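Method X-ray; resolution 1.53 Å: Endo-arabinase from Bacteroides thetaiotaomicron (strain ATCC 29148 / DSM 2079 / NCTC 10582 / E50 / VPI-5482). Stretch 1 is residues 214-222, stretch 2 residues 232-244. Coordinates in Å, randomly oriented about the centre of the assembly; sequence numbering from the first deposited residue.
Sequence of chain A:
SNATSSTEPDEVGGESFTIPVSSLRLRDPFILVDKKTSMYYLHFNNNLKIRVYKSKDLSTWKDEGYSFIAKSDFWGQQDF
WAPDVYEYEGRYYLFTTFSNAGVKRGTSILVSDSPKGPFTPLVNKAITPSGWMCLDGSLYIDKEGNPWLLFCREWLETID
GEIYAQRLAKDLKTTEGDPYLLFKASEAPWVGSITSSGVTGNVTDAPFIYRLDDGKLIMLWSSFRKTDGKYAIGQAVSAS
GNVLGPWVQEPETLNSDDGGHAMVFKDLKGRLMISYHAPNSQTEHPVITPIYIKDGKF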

# COMPACT_ATOMS: atom_id res chain seq x y z
N ASP A 214 2.02 -15.69 -16.40
CA ASP A 214 0.93 -16.18 -17.24
C ASP A 214 -0.27 -15.22 -17.29
O ASP A 214 -1.30 -15.53 -17.90
CB ASP A 214 0.48 -17.59 -16.81
CG ASP A 214 -0.10 -17.63 -15.40
OD1 ASP A 214 -0.28 -16.58 -14.75
OD2 ASP A 214 -0.39 -18.76 -14.93
N GLY A 215 -0.13 -14.07 -16.64
CA GLY A 215 -1.17 -13.06 -16.68
C GLY A 215 -2.16 -13.13 -15.53
O GLY A 215 -2.96 -12.22 -15.34
N LYS A 216 -2.12 -14.22 -14.76
CA LYS A 216 -2.97 -14.28 -13.58
C LYS A 216 -2.52 -13.27 -12.54
O LYS A 216 -1.35 -12.89 -12.49
CB LYS A 216 -3.02 -15.70 -13.02
CG LYS A 216 -3.58 -16.68 -14.03
CD LYS A 216 -3.72 -18.08 -13.47
CE LYS A 216 -4.29 -19.01 -14.54
NZ LYS A 216 -4.48 -20.39 -14.04
N LEU A 217 -3.46 -12.81 -11.72
CA LEU A 217 -3.17 -11.79 -10.73
C LEU A 217 -3.32 -12.33 -9.32
O LEU A 217 -4.26 -13.08 -9.03
CB LEU A 217 -4.11 -10.59 -10.89
CG LEU A 217 -4.28 -10.01 -12.28
CD1 LEU A 217 -5.28 -8.87 -12.25
CD2 LEU A 217 -2.94 -9.54 -12.79
N ILE A 218 -2.37 -11.96 -8.47
CA ILE A 218 -2.53 -12.16 -7.04
C ILE A 218 -2.70 -10.81 -6.36
O ILE A 218 -1.95 -9.86 -6.64
CB ILE A 218 -1.30 -12.86 -6.43
CG1 ILE A 218 -1.02 -14.18 -7.16
CG2 ILE A 218 -1.50 -13.11 -4.94
CD1 ILE A 218 0.26 -14.86 -6.71
N MSE A 219 -3.69 -10.71 -5.48
CA MSE A 219 -3.79 -9.52 -4.63
C MSE A 219 -3.45 -9.88 -3.21
O MSE A 219 -3.93 -10.87 -2.66
CB MSE A 219 -5.18 -8.87 -4.66
CG MSE A 219 -5.20 -7.56 -3.85
SE MSE A 219 -6.96 -6.88 -3.67
CE MSE A 219 -7.12 -6.22 -5.49
N LEU A 220 -2.57 -9.08 -2.63
CA LEU A 220 -2.35 -9.13 -1.19
C LEU A 220 -3.17 -8.03 -0.54
O LEU A 220 -3.39 -6.96 -1.13
CB LEU A 220 -0.87 -8.93 -0.86
CG LEU A 220 0.08 -9.97 -1.46
CD1 LEU A 220 1.51 -9.63 -1.07
CD2 LEU A 220 -0.28 -11.37 -0.99
N TRP A 221 -3.63 -8.29 0.67
CA TRP A 221 -4.35 -7.29 1.45
C TRP A 221 -4.35 -7.73 2.90
O TRP A 221 -4.00 -8.87 3.21
CB TRP A 221 -5.77 -7.09 0.92
CG TRP A 221 -6.66 -8.30 1.00
CD1 TRP A 221 -6.61 -9.42 0.23
CD2 TRP A 221 -7.76 -8.48 1.89
NE1 TRP A 221 -7.60 -10.30 0.60
CE2 TRP A 221 -8.32 -9.74 1.62
CE3 TRP A 221 -8.32 -7.69 2.90
CZ2 TRP A 221 -9.43 -10.23 2.33
CZ3 TRP A 221 -9.41 -8.18 3.61
CH2 TRP A 221 -9.95 -9.44 3.32
N SER A 222 -4.73 -6.83 3.80
CA SER A 222 -4.69 -7.15 5.23
C SER A 222 -6.01 -6.96 5.96
O SER A 222 -6.82 -6.09 5.62
CB SER A 222 -3.61 -6.34 5.93
OG SER A 222 -2.33 -6.85 5.62
N ALA A 232 -3.00 -9.68 9.74
CA ALA A 232 -2.45 -10.69 8.83
C ALA A 232 -2.50 -10.25 7.39
O ALA A 232 -3.18 -9.27 7.04
CB ALA A 232 -3.19 -12.01 8.99
N ILE A 233 -1.76 -10.99 6.57
CA ILE A 233 -1.75 -10.81 5.13
C ILE A 233 -2.57 -11.94 4.51
O ILE A 233 -2.30 -13.13 4.77
CB ILE A 233 -0.32 -10.91 4.57
CG1 ILE A 233 0.62 -9.96 5.31
CG2 ILE A 233 -0.33 -10.64 3.06
CD1 ILE A 233 2.10 -10.27 5.09
N GLY A 234 -3.58 -11.57 3.73
CA GLY A 234 -4.34 -12.55 2.97
C GLY A 234 -4.01 -12.40 1.50
O GLY A 234 -3.44 -11.38 1.07
N GLN A 235 -4.34 -13.42 0.73
CA GLN A 235 -4.16 -13.32 -0.71
C GLN A 235 -5.42 -13.77 -1.43
O GLN A 235 -6.20 -14.57 -0.91
CB GLN A 235 -2.94 -14.14 -1.18
CG GLN A 235 -3.09 -15.64 -1.05
CD GLN A 235 -1.86 -16.39 -1.54
OE1 GLN A 235 -1.19 -15.96 -2.50
NE2 GLN A 235 -1.55 -17.50 -0.89
N ALA A 236 -5.62 -13.21 -2.62
CA ALA A 236 -6.72 -13.60 -3.49
C ALA A 236 -6.19 -13.71 -4.90
O ALA A 236 -5.24 -13.01 -5.26
CB ALA A 236 -7.85 -12.59 -3.42
N VAL A 237 -6.79 -14.58 -5.70
CA VAL A 237 -6.30 -14.80 -7.05
C VAL A 237 -7.39 -14.45 -8.06
O VAL A 237 -8.56 -14.80 -7.88
CB VAL A 237 -5.87 -16.27 -7.25
CG1 VAL A 237 -5.54 -16.55 -8.72
CG2 VAL A 237 -4.66 -16.59 -6.37
N SER A 238 -7.00 -13.73 -9.11
CA SER A 238 -7.88 -13.53 -10.27
C SER A 238 -7.28 -14.30 -11.44
O SER A 238 -6.39 -13.81 -12.13
CB SER A 238 -8.02 -12.05 -10.62
OG SER A 238 -8.85 -11.89 -11.75
N ALA A 239 -7.79 -15.52 -11.65
CA ALA A 239 -7.28 -16.42 -12.68
C ALA A 239 -7.60 -15.90 -14.07
O ALA A 239 -6.95 -16.28 -15.05
CB ALA A 239 -7.88 -17.80 -12.49
N SER A 240 -8.59 -15.01 -14.15
CA SER A 240 -9.01 -14.45 -15.43
C SER A 240 -8.00 -13.43 -15.95
O SER A 240 -8.04 -13.06 -17.12
CB SER A 240 -10.35 -13.74 -15.26
OG SER A 240 -10.20 -12.59 -14.45
N GLY A 241 -7.12 -12.96 -15.07
CA GLY A 241 -6.21 -11.88 -15.41
C GLY A 241 -6.89 -10.52 -15.44
O GLY A 241 -6.28 -9.52 -15.82
N ASN A 242 -8.15 -10.47 -15.03
CA ASN A 242 -8.91 -9.23 -14.98
C ASN A 242 -8.73 -8.57 -13.62
O ASN A 242 -8.93 -9.20 -12.59
CB ASN A 242 -10.39 -9.57 -15.22
CG ASN A 242 -11.25 -8.36 -15.53
OD1 ASN A 242 -10.92 -7.23 -15.18
ND2 ASN A 242 -12.41 -8.61 -16.16
N VAL A 243 -8.38 -7.28 -13.60
CA VAL A 243 -8.27 -6.57 -12.33
C VAL A 243 -9.59 -6.60 -11.57
O VAL A 243 -9.61 -6.58 -10.33
CB VAL A 243 -7.81 -5.11 -12.57
CG1 VAL A 243 -7.84 -4.31 -11.27
CG2 VAL A 243 -6.40 -5.09 -13.13
N LEU A 244 -10.70 -6.67 -12.30
CA LEU A 244 -12.02 -6.64 -11.68
C LEU A 244 -12.45 -7.99 -11.09
O LEU A 244 -13.45 -8.06 -10.38
CB LEU A 244 -13.06 -6.13 -12.68
CG LEU A 244 -12.75 -4.78 -13.30
CD1 LEU A 244 -13.92 -4.30 -14.17
CD2 LEU A 244 -12.43 -3.75 -12.21
O HOH W 1 -3.47 -9.88 -16.42

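Strands 217-222 and 232-238 pair antiparallel, and the two stretches together bury 765 Å², both sides summed. Three residue pairs carry the backbone ladder. L217 N donates to S238 O (3.1 Å), and S238 N returns a bond to L217 O (2.8 Å). M219 pairs with A236 in the same way, and W221 with G234. Between these pairs, CA-H...O contacts fill in, such as Q235 CA to M219 O at 3.1 Å.

Side chains alternate between the two faces of the sheet. I218, L220, S222, I233, Q235 and V237 share one face. I218, L220 and I233 are buried, and their apolar side chains suit a packed face. L220 is m,t, which brings CD2 to 4.1 Å from I233 CG2 and 3.8 Å from Q235 CB. I218, also m,t, sets CG1 4.4 Å from V237 CG2. S222 adopts m, and its OG donates to A232 O (2.9 Å), adding a side-chain bond beyond the last backbone pair.

The other face carries L217, M219, W221, A236 and S238. W221 is p at chi1, and the end of its side chain comes nearer the second strand. An ideal CB on G234 would lie 3.8 Å from W221 NE1, a contact and not a clash. Selenomethionine M219 is t at chi1, and its end leads away from the partner strand.

L217 has the largest covered area, 103 Å². Its m,t rotamer sends CD1 past the strand end to 4.0 Å from V243 CG2. V243 belongs to the loop after a type I turn, S238 to G241, closed by G241 N to S238 O (3.1 Å). S238 is t, and its OG donates to N242 O (2.8 Å). G241 has positive phi, which favours glycine; a CB would also clash with G215 O at 3.0 Å. At G215, a CB would be jammed against the preceding carbonyl O, which calls for glycine. One water donates to both G215 O (2.6 Å) and G241 O (2.9 Å).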